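Long-range contacts in alanine racemase (Enterococcus faecalis, PDB 3E6E), which is a member of the alanine racemase family, a two-chain assembly that binds DCS at the mouth of an N-terminal alpha/beta barrel of the TIM type: residues 31-36 with 219-224; 164-169 with 197-202; 35-40 with 58-63. The protein carries 1 engineered substitution. One frame throughout, in Å; residues are numbered along the deposited sequence.

How the interactions relate
All three contacts join neighbouring parallel strands of one alpha/beta barrel. Interactions 1 and 3 are buried and share L35 and F36, because strand 34-38 has 220-223 along one edge and 62-65 along the other. Interaction 2 lies on the far side of strand 220-223, and is partly exposed where L198, P199 and R200 lead into strand 201-203. It meets interaction 1 through a probable hydrogen bond, N219 N to V202 O at 2.9 Å, so the barrel closes here. Backbone bonds hold all three; M220 SD and G62 CA add contacts to the two faces of F36, the outer pair aliphatic packing. R222 reaches DCS by hydrogen bonds, the H169 ring lies over the pyridine, V38 and K40 come close.

Interaction 1. Residues 31-36 with 219-224; sequences EGTALF and NMIRYG. With DCS (D-[3-hydroxy-2-methyl-5-phosphonooxymethyl-pyridin-4-ylmethyl]-N,O-cycloserylamide), chain D.
M220 holds CG anti to its backbone N (chi1 -179°) and bends at chi2 and chi3, which swings SD over one face of the F36 ring. R222, with CG anti to the carbonyl carbon (chi1 -79°), bends at the same two torsions to bring its guanidinium edge to DCS. Both side chains come from strand 220-223, which runs parallel to strand 34-36 in the alpha/beta barrel. The evidence is a ladder of backbone bonds: N219 O accepts from A34 N, A34 O from I221 N at 2.9 Å, and I221 O from F36 N at 3.0 Å, the last two nearly along the C=O axis; Y223 N to F36 O is weak.

On the face of A34, F36 and M220, SD stands 3.8 Å from the F36 ring centroid, 24° off its normal, a Met-aromatic contact. On the other face, L35 CD2 meets I221 CG1 at 3.4 Å and Y223 CB at 3.3 Å, an apolar cluster against helix 15-28. T168 O and H203 ND1 accept from R222 NH1 and so steady the guanidinium. Its NE donates to the pyridine N1 of DCS at 3.0 Å, while NH2 adds a weak bond to that same N1.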
loop_
_atom_site.group_PDB
_atom_site.type_symbol
_atom_site.label_atom_id
_atom_site.label_comp_id
_atom_site.label_asym_id
_atom_site.label_seq_id
_atom_site.Cartn_x
_atom_site.Cartn_y
_atom_site.Cartn_z
ATOM N N GLU A 31 -9.179 14.088 -33.236
ATOM C CA GLU A 31 -10.438 14.810 -33.078
ATOM C C GLU A 31 -11.642 14.067 -33.651
ATOM O O GLU A 31 -12.763 14.596 -33.688
ATOM C CB GLU A 31 -10.510 15.997 -34.053
ATOM C CG GLU A 31 -11.394 17.131 -33.558
ATOM C CD GLU A 31 -10.959 17.652 -32.189
ATOM O OE1 GLU A 31 -10.947 16.860 -31.216
ATOM O OE2 GLU A 31 -10.629 18.855 -32.088
ATOM N N GLY A 32 -11.403 12.838 -34.103
ATOM C CA GLY A 32 -12.484 12.028 -34.623
ATOM C C GLY A 32 -12.302 10.885 -33.634
ATOM O O GLY A 32 -12.607 9.726 -33.937
ATOM N N THR A 33 -11.810 11.217 -32.440
ATOM C CA THR A 33 -11.550 10.216 -31.414
ATOM C C THR A 33 -11.996 10.654 -30.023
ATOM O O THR A 33 -12.080 11.842 -29.729
ATOM C CB THR A 33 -10.054 9.898 -31.371
ATOM O OG1 THR A 33 -9.597 9.594 -32.694
ATOM C CG2 THR A 33 -9.789 8.714 -30.472
ATOM N N ALA A 34 -12.283 9.683 -29.166
ATOM C CA ALA A 34 -12.708 9.984 -27.810
ATOM C C ALA A 34 -11.656 9.594 -26.762
ATOM O O ALA A 34 -10.925 8.603 -26.905
ATOM C CB ALA A 34 -14.028 9.292 -27.508
ATOM N N LEU A 35 -11.599 10.382 -25.697
ATOM C CA LEU A 35 -10.642 10.132 -24.639
ATOM C C LEU A 35 -11.334 9.596 -23.411
ATOM O O LEU A 35 -12.195 10.255 -22.827
ATOM C CB LEU A 35 -9.895 11.420 -24.287
ATOM C CG LEU A 35 -8.782 11.337 -23.236
ATOM C CD1 LEU A 35 -9.341 10.978 -21.871
ATOM C CD2 LEU A 35 -7.788 10.295 -23.667
ATOM N N PHE A 36 -10.977 8.381 -23.033
ATOM C CA PHE A 36 -11.540 7.802 -21.840
ATOM C C PHE A 36 -10.417 7.869 -20.829
ATOM O O PHE A 36 -9.252 7.604 -21.157
ATOM C CB PHE A 36 -11.988 6.356 -22.082
ATOM C CG PHE A 36 -13.448 6.222 -22.429
ATOM C CD1 PHE A 36 -14.037 7.063 -23.370
ATOM C CD2 PHE A 36 -14.232 5.246 -21.829
ATOM C CE1 PHE A 36 -15.379 6.934 -23.706
ATOM C CE2 PHE A 36 -15.581 5.109 -22.162
ATOM C CZ PHE A 36 -16.151 5.957 -23.102
ATOM N N ASN A 219 -10.948 4.728 -32.481
ATOM C CA ASN A 219 -11.704 5.966 -32.340
ATOM C C ASN A 219 -11.853 6.419 -30.882
ATOM O O ASN A 219 -12.621 7.330 -30.567
ATOM C CB ASN A 219 -13.087 5.827 -32.999
ATOM C CG ASN A 219 -13.975 4.828 -32.296
ATOM O OD1 ASN A 219 -13.997 4.754 -31.069
ATOM N ND2 ASN A 219 -14.731 4.059 -33.072
ATOM N N MET A 220 -11.107 5.764 -30.004
ATOM C CA MET A 220 -11.099 6.085 -28.582
ATOM C C MET A 220 -9.857 5.493 -27.923
ATOM O O MET A 220 -9.476 4.352 -28.207
ATOM C CB MET A 220 -12.335 5.530 -27.875
ATOM C CG MET A 220 -12.378 5.871 -26.378
ATOM S SD MET A 220 -12.494 4.432 -25.281
ATOM C CE MET A 220 -10.851 4.129 -25.001
ATOM N N ILE A 221 -9.223 6.260 -27.045
ATOM C CA ILE A 221 -8.046 5.745 -26.364
ATOM C C ILE A 221 -8.294 5.733 -24.876
ATOM O O ILE A 221 -9.056 6.555 -24.355
ATOM C CB ILE A 221 -6.789 6.591 -26.644
ATOM C CG1 ILE A 221 -6.855 7.899 -25.858
ATOM C CG2 ILE A 221 -6.663 6.867 -28.151
ATOM C CD1 ILE A 221 -5.604 8.717 -25.990
ATOM N N ARG A 222 -7.666 4.778 -24.201
ATOM C CA ARG A 222 -7.787 4.640 -22.756
ATOM C C ARG A 222 -6.571 5.272 -22.060
ATOM O O ARG A 222 -5.663 4.582 -21.624
ATOM C CB ARG A 222 -7.894 3.160 -22.395
ATOM C CG ARG A 222 -9.280 2.551 -22.609
ATOM C CD ARG A 222 -9.201 1.376 -23.546
ATOM N NE ARG A 222 -7.995 0.598 -23.295
ATOM C CZ ARG A 222 -7.585 -0.405 -24.063
ATOM N NH1 ARG A 222 -8.292 -0.758 -25.130
ATOM N NH2 ARG A 222 -6.449 -1.041 -23.786
ATOM N N TYR A 223 -6.580 6.596 -21.953
ATOM C CA TYR A 223 -5.478 7.342 -21.352
ATOM C C TYR A 223 -5.315 7.157 -19.834
ATOM O O TYR A 223 -6.188 7.559 -19.054
ATOM C CB TYR A 223 -5.649 8.830 -21.658
ATOM C CG TYR A 223 -4.357 9.553 -21.980
ATOM C CD1 TYR A 223 -4.216 10.908 -21.708
ATOM C CD2 TYR A 223 -3.287 8.889 -22.585
ATOM C CE1 TYR A 223 -3.051 11.585 -22.026
ATOM C CE2 TYR A 223 -2.117 9.564 -22.911
ATOM C CZ TYR A 223 -2.008 10.913 -22.628
ATOM O OH TYR A 223 -0.858 11.604 -22.951
ATOM N N GLY A 224 -4.188 6.581 -19.421
ATOM C CA GLY A 224 -3.947 6.371 -18.008
ATOM C C GLY A 224 -2.860 7.223 -17.358
ATOM O O GLY A 224 -3.058 8.405 -17.077
HETATM N N1 DCS D . -6.473 -0.209 -20.871
HETATM C C2 DCS D . -6.421 -1.439 -20.136
HETATM C C2A DCS D . -7.188 -2.663 -20.602
HETATM C C3 DCS D . -5.633 -1.468 -18.981
HETATM O O3 DCS D . -5.531 -2.586 -18.229
HETATM C C4 DCS D . -4.919 -0.263 -18.589
HETATM C C4A DCS D . -4.055 -0.282 -17.343
HETATM C C5 DCS D . -5.041 0.941 -19.414
HETATM C C6 DCS D . -5.811 0.934 -20.523
HETATM C C5A DCS D . -4.335 2.236 -19.094
HETATM O O4P DCS D . -2.927 2.036 -19.244
HETATM P P DCS D . -1.808 3.144 -19.006
HETATM O O1P DCS D . -2.065 4.204 -19.961
HETATM O O2P DCS D . -1.894 3.612 -17.626
HETATM O O3P DCS D . -0.514 2.523 -19.268
HETATM N N DCS D . -2.990 -1.357 -17.458
HETATM C CA DCS D . -2.066 -1.569 -16.425
HETATM C C DCS D . -2.097 -2.648 -15.493
HETATM O O DCS D . -3.047 -3.626 -15.433
HETATM N ND DCS D . -1.057 -2.547 -14.701
HETATM O OG DCS D . -0.333 -1.432 -15.069
HETATM C CB DCS D . -0.951 -0.841 -16.114
#

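Interaction 2. Residues 164-169 with 197-202; sequences EGIFTH and ELPRYV. With DCS (D-[3-hydroxy-2-methyl-5-phosphonooxymethyl-pyridin-4-ylmethyl]-N,O-cycloserylamide), chain D.
Residues 164-166 and 200-202 run parallel, with G165 level with Y201 and I166 level with V202, their CA atoms 4.4 and 5.2 Å apart. Two backbone hydrogen bonds fix this register. Y201 N donates to E164 O at 2.8 Å, nearly along the C=O axis, and I166 N donates to Y201 O at 3.0 Å, lying in the carbonyl plane. V202 CA adds a CA-H...O contact to I166 O.

I166 carries the apolar side. Its chi1 of -1° sets CG1 almost eclipsed with the backbone N, a torsion to be read with caution at this resolution. CD1 is thereby brought to V202 CG1 at 3.4 Å and to the ring atom CD of P199 at 3.5 Å; the isoleucine runs alongside V202 but lies across the proline ring, roughly perpendicular to it. L192 of helix 179-193 packs on both I166 and V202, as expected for the beta-alpha-beta unit that strand 165-167, this helix and strand 201-203 form within the barrel.

At the other end the side chains of E164 and Y201 extend alongside each other in the same direction, with carboxylate and ring planes 67° apart and OE1 3.9 Å from Y201 CE1. The buried carboxylate is satisfied elsewhere: OE2 by a salt bridge to R128, OE1 by S103 and H130. R200 turns a guanidinium face to E164 CG, and the charged atoms of the two residues do not pair. Farther along, H169 has CG anti to the backbone N (chi1 -174°), and its ring lies over the DCS pyridine, ND1 being 3.5 Å from C2. H169 NE2 is hydrogen-bonded to Y267 OH of the second subunit.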
loop_
_atom_site.group_PDB
_atom_site.type_symbol
_atom_site.label_atom_id
_atom_site.label_comp_id
_atom_site.label_asym_id
_atom_site.label_seq_id
_atom_site.Cartn_x
_atom_site.Cartn_y
_atom_site.Cartn_z
ATOM N N GLU A 164 -21.073 -2.210 -27.118
ATOM C CA GLU A 164 -20.632 -0.850 -27.285
ATOM C C GLU A 164 -19.315 -0.801 -28.018
ATOM O O GLU A 164 -18.992 0.212 -28.635
ATOM C CB GLU A 164 -20.489 -0.192 -25.925
ATOM C CG GLU A 164 -21.264 1.080 -25.788
ATOM C CD GLU A 164 -21.292 1.550 -24.367
ATOM O OE1 GLU A 164 -20.208 1.874 -23.829
ATOM O OE2 GLU A 164 -22.401 1.581 -23.789
ATOM N N GLY A 165 -18.540 -1.881 -27.954
ATOM C CA GLY A 165 -17.271 -1.861 -28.660
ATOM C C GLY A 165 -16.366 -3.067 -28.566
ATOM O O GLY A 165 -16.673 -4.048 -27.898
ATOM N N ILE A 166 -15.254 -2.992 -29.286
ATOM C CA ILE A 166 -14.237 -4.032 -29.276
ATOM C C ILE A 166 -12.945 -3.299 -28.964
ATOM O O ILE A 166 -12.801 -2.105 -29.236
ATOM C CB ILE A 166 -14.028 -4.743 -30.652
ATOM C CG1 ILE A 166 -14.973 -4.172 -31.697
ATOM C CG2 ILE A 166 -14.187 -6.240 -30.509
ATOM C CD1 ILE A 166 -14.392 -2.983 -32.407
ATOM N N PHE A 167 -11.998 -4.022 -28.393
ATOM C CA PHE A 167 -10.716 -3.438 -28.051
ATOM C C PHE A 167 -9.746 -4.519 -27.623
ATOM O O PHE A 167 -10.135 -5.664 -27.340
ATOM C CB PHE A 167 -10.882 -2.459 -26.894
ATOM C CG PHE A 167 -11.195 -3.122 -25.597
ATOM C CD1 PHE A 167 -10.235 -3.211 -24.593
ATOM C CD2 PHE A 167 -12.441 -3.685 -25.385
ATOM C CE1 PHE A 167 -10.522 -3.859 -23.386
ATOM C CE2 PHE A 167 -12.738 -4.332 -24.192
ATOM C CZ PHE A 167 -11.777 -4.421 -23.187
ATOM N N THR A 168 -8.479 -4.137 -27.592
ATOM C CA THR A 168 -7.430 -5.021 -27.134
ATOM C C THR A 168 -6.434 -4.164 -26.349
ATOM O O THR A 168 -6.599 -2.941 -26.232
ATOM C CB THR A 168 -6.719 -5.717 -28.276
ATOM O OG1 THR A 168 -5.946 -6.792 -27.738
ATOM C CG2 THR A 168 -5.793 -4.761 -28.994
ATOM N N HIS A 169 -5.397 -4.788 -25.812
ATOM C CA HIS A 169 -4.450 -4.037 -25.022
ATOM C C HIS A 169 -3.041 -4.427 -25.409
ATOM O O HIS A 169 -2.739 -5.599 -25.581
ATOM C CB HIS A 169 -4.705 -4.309 -23.535
ATOM C CG HIS A 169 -3.876 -3.460 -22.616
ATOM N ND1 HIS A 169 -3.989 -2.084 -22.564
ATOM C CD2 HIS A 169 -2.880 -3.788 -21.758
ATOM C CE1 HIS A 169 -3.096 -1.605 -21.718
ATOM N NE2 HIS A 169 -2.412 -2.617 -21.216
ATOM N N GLU A 197 -19.059 -5.175 -39.777
ATOM C CA GLU A 197 -19.706 -4.174 -38.927
ATOM C C GLU A 197 -18.856 -3.890 -37.670
ATOM O O GLU A 197 -18.070 -4.733 -37.235
ATOM C CB GLU A 197 -21.087 -4.670 -38.506
ATOM C CG GLU A 197 -22.011 -3.594 -37.996
ATOM C CD GLU A 197 -23.224 -3.407 -38.890
ATOM O OE1 GLU A 197 -23.084 -2.769 -39.958
ATOM O OE2 GLU A 197 -24.314 -3.909 -38.528
ATOM N N LEU A 198 -19.021 -2.703 -37.089
ATOM C CA LEU A 198 -18.279 -2.317 -35.892
ATOM C C LEU A 198 -19.196 -1.545 -34.955
ATOM O O LEU A 198 -20.183 -0.961 -35.389
ATOM C CB LEU A 198 -17.092 -1.444 -36.273
ATOM C CG LEU A 198 -16.159 -2.076 -37.301
ATOM C CD1 LEU A 198 -15.204 -1.034 -37.847
ATOM C CD2 LEU A 198 -15.414 -3.225 -36.659
ATOM N N PRO A 199 -18.874 -1.515 -33.656
ATOM C CA PRO A 199 -19.686 -0.809 -32.663
ATOM C C PRO A 199 -19.296 0.646 -32.481
ATOM O O PRO A 199 -18.507 1.180 -33.249
ATOM C CB PRO A 199 -19.480 -1.633 -31.398
ATOM C CG PRO A 199 -18.157 -2.394 -31.637
ATOM C CD PRO A 199 -17.674 -2.080 -33.033
ATOM N N ARG A 200 -19.853 1.285 -31.460
ATOM C CA ARG A 200 -19.573 2.688 -31.192
ATOM C C ARG A 200 -18.110 2.940 -30.924
ATOM O O ARG A 200 -17.553 3.930 -31.386
ATOM C CB ARG A 200 -20.377 3.172 -29.989
ATOM C CG ARG A 200 -20.382 4.687 -29.808
ATOM C CD ARG A 200 -21.174 5.094 -28.567
ATOM N NE ARG A 200 -22.441 4.362 -28.448
ATOM C CZ ARG A 200 -23.336 4.548 -27.478
ATOM N NH1 ARG A 200 -23.119 5.457 -26.529
ATOM N NH2 ARG A 200 -24.436 3.800 -27.441
ATOM N N TYR A 201 -17.488 2.037 -30.172
ATOM C CA TYR A 201 -16.077 2.175 -29.803
ATOM C C TYR A 201 -15.140 1.081 -30.316
ATOM O O TYR A 201 -15.424 -0.108 -30.213
ATOM C CB TYR A 201 -15.954 2.256 -28.279
ATOM C CG TYR A 201 -16.681 3.424 -27.668
ATOM C CD1 TYR A 201 -17.786 3.227 -26.844
ATOM C CD2 TYR A 201 -16.247 4.727 -27.886
ATOM C CE1 TYR A 201 -18.441 4.304 -26.240
ATOM C CE2 TYR A 201 -16.893 5.811 -27.290
ATOM C CZ TYR A 201 -17.986 5.595 -26.464
ATOM O OH TYR A 201 -18.601 6.663 -25.840
ATOM N N VAL A 202 -14.013 1.501 -30.872
ATOM C CA VAL A 202 -13.023 0.570 -31.375
ATOM C C VAL A 202 -11.719 1.120 -30.816
ATOM O O VAL A 202 -11.130 2.049 -31.369
ATOM C CB VAL A 202 -13.028 0.560 -32.913
ATOM C CG1 VAL A 202 -12.156 -0.583 -33.437
ATOM C CG2 VAL A 202 -14.457 0.417 -33.403
HETATM N N1 DCS D . -6.473 -0.209 -20.871
HETATM C C2 DCS D . -6.421 -1.439 -20.136
HETATM C C2A DCS D . -7.188 -2.663 -20.602
HETATM C C3 DCS D . -5.633 -1.468 -18.981
HETATM O O3 DCS D . -5.531 -2.586 -18.229
HETATM C C4 DCS D . -4.919 -0.263 -18.589
HETATM C C4A DCS D . -4.055 -0.282 -17.343
HETATM C C5 DCS D . -5.041 0.941 -19.414
HETATM C C6 DCS D . -5.811 0.934 -20.523
HETATM C C5A DCS D . -4.335 2.236 -19.094
HETATM O O4P DCS D . -2.927 2.036 -19.244
HETATM P P DCS D . -1.808 3.144 -19.006
HETATM O O1P DCS D . -2.065 4.204 -19.961
HETATM O O2P DCS D . -1.894 3.612 -17.626
HETATM O O3P DCS D . -0.514 2.523 -19.268
HETATM N N DCS D . -2.990 -1.357 -17.458
HETATM C CA DCS D . -2.066 -1.569 -16.425
HETATM C C DCS D . -2.097 -2.648 -15.493
HETATM O O DCS D . -3.047 -3.626 -15.433
HETATM N ND DCS D . -1.057 -2.547 -14.701
HETATM O OG DCS D . -0.333 -1.432 -15.069
HETATM C CB DCS D . -0.951 -0.841 -16.114
#

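Interaction 3. Residues 35-40 with 58-63; sequences LFAVVK and GGATGF. With DCS (D-[3-hydroxy-2-methyl-5-phosphonooxymethyl-pyridin-4-ylmethyl]-N,O-cycloserylamide), chain D.
The F36 ring has G62 CA over the centre of one face, 3.3 Å from its centroid and only 5° off the normal, a close CH-pi contact; M220 lies over the opposite face. With no side chain at G62, its CA can press onto the ring centre, the ring occupying the space that a CB would need. F36 CD2 also comes to 3.5 Å from F63 N. The F63 ring is turned to the other side of the sheet, where CD2 approaches A37 O at 3.6 Å and, more loosely, A37 CB. F63 has CG anti to its carbonyl carbon (chi1 -55°), which sends the ring among A52, L74 and V79.

Parallel pairing joins strand 34-38 to strand 62-65, the two being consecutive in the barrel and linked by helices 40-44 and 48-56. T61 N donates to L35 O at 3.1 Å, nearly along the C=O axis, while A37 N donates to G62 O at 3.0 Å from 33° above the carbonyl plane. The approach to the second strand begins at G59, whose positive phi ends helix 48-56 in a Schellman motif. A60 follows, and its CB meets L35 CD1 at 3.9 Å, with A37 CB close by.

Beyond the paired residues, strand 34-38 leads to the ligand at the C-terminal end of the barrel strands. V38 CG1 sits 3.7 Å from DCS C5A. K40, extended as far as CE and bent at chi4, makes a salt bridge through NZ to D315 of the second subunit and holds that same nitrogen 3.6 Å from DCS C4A.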
loop_
_atom_site.group_PDB
_atom_site.type_symbol
_atom_site.label_atom_id
_atom_site.label_comp_id
_atom_site.label_asym_id
_atom_site.label_seq_id
_atom_site.Cartn_x
_atom_site.Cartn_y
_atom_site.Cartn_z
ATOM N N LEU A 35 -11.599 10.382 -25.697
ATOM C CA LEU A 35 -10.642 10.132 -24.639
ATOM C C LEU A 35 -11.334 9.596 -23.411
ATOM O O LEU A 35 -12.195 10.255 -22.827
ATOM C CB LEU A 35 -9.895 11.420 -24.287
ATOM C CG LEU A 35 -8.782 11.337 -23.236
ATOM C CD1 LEU A 35 -9.341 10.978 -21.871
ATOM C CD2 LEU A 35 -7.788 10.295 -23.667
ATOM N N PHE A 36 -10.977 8.381 -23.033
ATOM C CA PHE A 36 -11.540 7.802 -21.840
ATOM C C PHE A 36 -10.417 7.869 -20.829
ATOM O O PHE A 36 -9.252 7.604 -21.157
ATOM C CB PHE A 36 -11.988 6.356 -22.082
ATOM C CG PHE A 36 -13.448 6.222 -22.429
ATOM C CD1 PHE A 36 -14.037 7.063 -23.370
ATOM C CD2 PHE A 36 -14.232 5.246 -21.829
ATOM C CE1 PHE A 36 -15.379 6.934 -23.706
ATOM C CE2 PHE A 36 -15.581 5.109 -22.162
ATOM C CZ PHE A 36 -16.151 5.957 -23.102
ATOM N N ALA A 37 -10.768 8.254 -19.606
ATOM C CA ALA A 37 -9.800 8.367 -18.527
ATOM C C ALA A 37 -9.914 7.194 -17.565
ATOM O O ALA A 37 -10.927 7.022 -16.890
ATOM C CB ALA A 37 -10.009 9.683 -17.780
ATOM N N VAL A 38 -8.876 6.369 -17.523
ATOM C CA VAL A 38 -8.866 5.226 -16.618
ATOM C C VAL A 38 -8.404 5.763 -15.269
ATOM O O VAL A 38 -7.317 6.334 -15.164
ATOM C CB VAL A 38 -7.919 4.120 -17.136
ATOM C CG1 VAL A 38 -6.749 4.734 -17.845
ATOM C CG2 VAL A 38 -7.444 3.256 -15.993
ATOM N N VAL A 39 -9.253 5.602 -14.253
ATOM C CA VAL A 39 -8.962 6.088 -12.907
ATOM C C VAL A 39 -9.071 5.015 -11.831
ATOM O O VAL A 39 -9.528 5.292 -10.717
ATOM C CB VAL A 39 -9.909 7.240 -12.507
ATOM C CG1 VAL A 39 -9.745 8.416 -13.462
ATOM C CG2 VAL A 39 -11.348 6.740 -12.486
ATOM N N LYS A 40 -8.660 3.795 -12.156
ATOM C CA LYS A 40 -8.710 2.700 -11.188
ATOM C C LYS A 40 -7.635 2.860 -10.125
ATOM O O LYS A 40 -6.842 3.808 -10.170
ATOM C CB LYS A 40 -8.522 1.348 -11.885
ATOM C CG LYS A 40 -7.285 1.219 -12.767
ATOM C CD LYS A 40 -7.307 -0.153 -13.411
ATOM C CE LYS A 40 -6.220 -0.340 -14.448
ATOM N NZ LYS A 40 -4.906 -0.625 -13.853
ATOM N N GLY A 58 -11.180 18.312 -18.635
ATOM C CA GLY A 58 -10.033 18.323 -19.522
ATOM C C GLY A 58 -10.431 17.867 -20.922
ATOM O O GLY A 58 -9.710 18.104 -21.897
ATOM N N GLY A 59 -11.581 17.206 -21.032
ATOM C CA GLY A 59 -12.032 16.758 -22.332
ATOM C C GLY A 59 -12.454 15.309 -22.371
ATOM O O GLY A 59 -12.876 14.818 -23.417
ATOM N N ALA A 60 -12.348 14.616 -21.246
ATOM C CA ALA A 60 -12.734 13.219 -21.193
ATOM C C ALA A 60 -14.247 13.077 -21.357
ATOM O O ALA A 60 -15.013 13.962 -20.961
ATOM C CB ALA A 60 -12.298 12.616 -19.877
ATOM N N THR A 61 -14.678 11.965 -21.942
ATOM C CA THR A 61 -16.108 11.733 -22.145
ATOM C C THR A 61 -16.477 10.311 -21.764
ATOM O O THR A 61 -17.518 9.803 -22.167
ATOM C CB THR A 61 -16.515 11.998 -23.616
ATOM O OG1 THR A 61 -15.788 11.124 -24.490
ATOM C CG2 THR A 61 -16.211 13.440 -23.993
ATOM N N GLY A 62 -15.614 9.685 -20.968
ATOM C CA GLY A 62 -15.843 8.318 -20.517
ATOM C C GLY A 62 -14.805 7.887 -19.486
ATOM O O GLY A 62 -13.756 8.533 -19.360
ATOM N N PHE A 63 -15.081 6.796 -18.767
ATOM C CA PHE A 63 -14.166 6.310 -17.731
ATOM C C PHE A 63 -13.919 4.805 -17.662
ATOM O O PHE A 63 -14.836 3.999 -17.844
ATOM C CB PHE A 63 -14.646 6.788 -16.361
ATOM C CG PHE A 63 -14.823 8.256 -16.283
ATOM C CD1 PHE A 63 -16.047 8.835 -16.597
ATOM C CD2 PHE A 63 -13.744 9.078 -15.977
ATOM C CE1 PHE A 63 -16.200 10.226 -16.614
ATOM C CE2 PHE A 63 -13.876 10.463 -15.990
ATOM C CZ PHE A 63 -15.112 11.041 -16.312
HETATM N N1 DCS D . -6.473 -0.209 -20.871
HETATM C C2 DCS D . -6.421 -1.439 -20.136
HETATM C C2A DCS D . -7.188 -2.663 -20.602
HETATM C C3 DCS D . -5.633 -1.468 -18.981
HETATM O O3 DCS D . -5.531 -2.586 -18.229
HETATM C C4 DCS D . -4.919 -0.263 -18.589
HETATM C C4A DCS D . -4.055 -0.282 -17.343
HETATM C C5 DCS D . -5.041 0.941 -19.414
HETATM C C6 DCS D . -5.811 0.934 -20.523
HETATM C C5A DCS D . -4.335 2.236 -19.094
HETATM O O4P DCS D . -2.927 2.036 -19.244
HETATM P P DCS D . -1.808 3.144 -19.006
HETATM O O1P DCS D . -2.065 4.204 -19.961
HETATM O O2P DCS D . -1.894 3.612 -17.626
HETATM O O3P DCS D . -0.514 2.523 -19.268
HETATM N N DCS D . -2.990 -1.357 -17.458
HETATM C CA DCS D . -2.066 -1.569 -16.425
HETATM C C DCS D . -2.097 -2.648 -15.493
HETATM O O DCS D . -3.047 -3.626 -15.433
HETATM N ND DCS D . -1.057 -2.547 -14.701
HETATM O OG DCS D . -0.333 -1.432 -15.069
HETATM C CB DCS D . -0.951 -0.841 -16.114
#